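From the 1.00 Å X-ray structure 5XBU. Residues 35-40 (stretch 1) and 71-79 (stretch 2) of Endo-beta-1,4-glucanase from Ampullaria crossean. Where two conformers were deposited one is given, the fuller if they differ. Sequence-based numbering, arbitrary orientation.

Stretch 1 (35-40) KGACGC
Stretch 2, residues 71-79: NLWCGKNCG

Two loop segments, neither forming regular helix or strand, are held together by one covalent bond and one backbone hydrogen bond. Register is set by two CA pairs, A37 with W73 at 4.8 Å and C38 with C74 at 5.0 Å. About 320 Å² of surface is buried in total.

The covalent link is the disulfide between C38 SG and C78 SG, 2.0 Å long with chi3 at -86°, close to the unstrained value. Both cysteines use the m rotamer, with chi1 at -58° in C38 and -80° in C78. The CA-to-CB bond of C78 points toward the first stretch, whereas that of C38 points away overall, although its CB still touches the second stretch; with chi1 in m, its SG meets C78 SG.

Each half-cystine sits in a type I turn. In the first, G36 to G39, A37 (-77/-8) and C38 (-105/8) occupy the central positions, and G39 N donates to G36 O at 3.2 Å. In the second, G75 to C78, the central residues are K76 (-53/-38) and N77 (-96/15), and C78 N donates to G75 O at 3.0 Å. Glycine suits G36 at 104/170, where a CB would jam against the preceding carbonyl oxygen, and G39 at 69/31, where positive phi favours it.

The polar contact centres on the A37 carbonyl. C74 N donates to A37 O at 2.9 Å with an N-H...O angle of 162°, while W73 CA lies 3.4 Å from A37 O in a CA-H...O contact. C74 itself adopts 55/53.

Packing completes the contact. The A37 CA-to-CB bond points sideways, and its methyl carbon, CB, lies 3.1 Å from L72 O, a close non-bonded contact. The CA-to-CB bond of W73 (-132/123; chi1 174°, t; chi2 -108°) points away, but the end of the side chain comes nearer, placing CH2 3.6 Å from G39 CA, which lies oblique to the ring; an ideal CB on G39 would lie only 3.1 Å from that CH2.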

# COMPACT_ATOMS: atom_id res chain seq x y z
N LYS A 35 4.90 14.43 -5.94
CA LYS A 35 4.07 13.91 -7.02
C LYS A 35 3.97 12.40 -6.94
O LYS A 35 2.87 11.83 -7.04
CB LYS A 35 4.65 14.34 -8.37
CG LYS A 35 3.88 13.73 -9.53
CD LYS A 35 4.21 14.39 -10.85
CE LYS A 35 5.63 14.13 -11.28
NZ LYS A 35 5.93 14.87 -12.55
N GLY A 36 5.10 11.73 -6.77
CA GLY A 36 5.11 10.29 -6.59
C GLY A 36 5.57 9.54 -7.83
O GLY A 36 5.69 10.06 -8.94
N ALA A 37 5.78 8.25 -7.60
CA ALA A 37 6.49 7.37 -8.51
C ALA A 37 5.67 6.94 -9.71
O ALA A 37 6.24 6.31 -10.61
CB ALA A 37 6.97 6.15 -7.74
N CYS A 38 4.37 7.25 -9.75
CA CYS A 38 3.55 6.93 -10.90
C CYS A 38 3.25 8.16 -11.74
O CYS A 38 2.48 8.07 -12.71
CB CYS A 38 2.27 6.21 -10.51
SG CYS A 38 2.59 4.66 -9.61
N GLY A 39 3.88 9.29 -11.44
CA GLY A 39 3.70 10.46 -12.27
C GLY A 39 2.32 11.09 -12.19
O GLY A 39 1.87 11.71 -13.16
N CYS A 40 1.66 10.99 -11.04
CA CYS A 40 0.31 11.51 -10.87
C CYS A 40 0.33 12.99 -10.49
O CYS A 40 -0.08 13.41 -9.40
CB CYS A 40 -0.47 10.67 -9.87
SG CYS A 40 -0.70 8.97 -10.48
N ASN A 71 12.45 -0.71 -10.24
CA ASN A 71 12.08 0.57 -10.82
C ASN A 71 11.23 1.36 -9.85
O ASN A 71 10.26 0.86 -9.27
CB ASN A 71 11.33 0.41 -12.13
CG ASN A 71 12.24 0.08 -13.28
OD1 ASN A 71 13.42 0.44 -13.29
ND2 ASN A 71 11.68 -0.58 -14.28
N LEU A 72 11.61 2.61 -9.68
CA LEU A 72 10.85 3.51 -8.83
C LEU A 72 10.17 4.62 -9.63
O LEU A 72 9.72 5.60 -9.05
CB LEU A 72 11.75 4.07 -7.73
CG LEU A 72 12.23 3.06 -6.70
CD1 LEU A 72 13.19 3.76 -5.77
CD2 LEU A 72 11.10 2.39 -5.91
N TRP A 73 10.10 4.48 -10.95
CA TRP A 73 9.33 5.37 -11.82
C TRP A 73 8.53 4.47 -12.74
O TRP A 73 9.10 3.60 -13.41
CB TRP A 73 10.27 6.27 -12.63
CG TRP A 73 9.56 7.10 -13.66
CD1 TRP A 73 9.61 6.94 -15.01
CD2 TRP A 73 8.72 8.23 -13.41
NE1 TRP A 73 8.84 7.89 -15.63
CE2 TRP A 73 8.29 8.70 -14.67
CE3 TRP A 73 8.29 8.89 -12.26
CZ2 TRP A 73 7.45 9.79 -14.79
CZ3 TRP A 73 7.46 9.97 -12.39
CH2 TRP A 73 7.05 10.41 -13.64
N CYS A 74 7.21 4.63 -12.74
CA CYS A 74 6.34 3.81 -13.57
C CYS A 74 6.57 2.32 -13.30
O CYS A 74 6.79 1.51 -14.20
CB CYS A 74 6.44 4.13 -15.06
SG CYS A 74 6.15 5.88 -15.49
N GLY A 75 6.48 1.97 -12.02
CA GLY A 75 6.49 0.58 -11.65
C GLY A 75 5.37 -0.18 -12.31
O GLY A 75 4.32 0.38 -12.64
N LYS A 76 5.59 -1.49 -12.47
CA LYS A 76 4.61 -2.32 -13.15
C LYS A 76 3.22 -2.19 -12.56
O LYS A 76 2.24 -2.23 -13.30
CB LYS A 76 5.05 -3.79 -13.12
CG LYS A 76 6.34 -4.09 -13.85
CD LYS A 76 6.17 -4.05 -15.33
CE LYS A 76 7.47 -4.47 -15.93
NZ LYS A 76 7.97 -5.67 -15.23
N ASN A 77 3.11 -2.06 -11.23
CA ASN A 77 1.81 -2.04 -10.59
C ASN A 77 1.27 -0.64 -10.30
O ASN A 77 0.25 -0.51 -9.62
CB ASN A 77 1.80 -2.96 -9.37
CG ASN A 77 1.75 -4.42 -9.79
OD1 ASN A 77 1.09 -4.78 -10.79
ND2 ASN A 77 2.44 -5.28 -9.04
N CYS A 78 1.85 0.39 -10.92
CA CYS A 78 1.21 1.70 -10.91
C CYS A 78 -0.20 1.58 -11.46
O CYS A 78 -0.44 0.93 -12.48
CB CYS A 78 1.99 2.69 -11.77
SG CYS A 78 3.42 3.42 -11.01
N GLY A 79 -1.14 2.25 -10.78
CA GLY A 79 -2.51 2.27 -11.22
C GLY A 79 -3.33 1.06 -10.87
O GLY A 79 -4.54 1.05 -11.14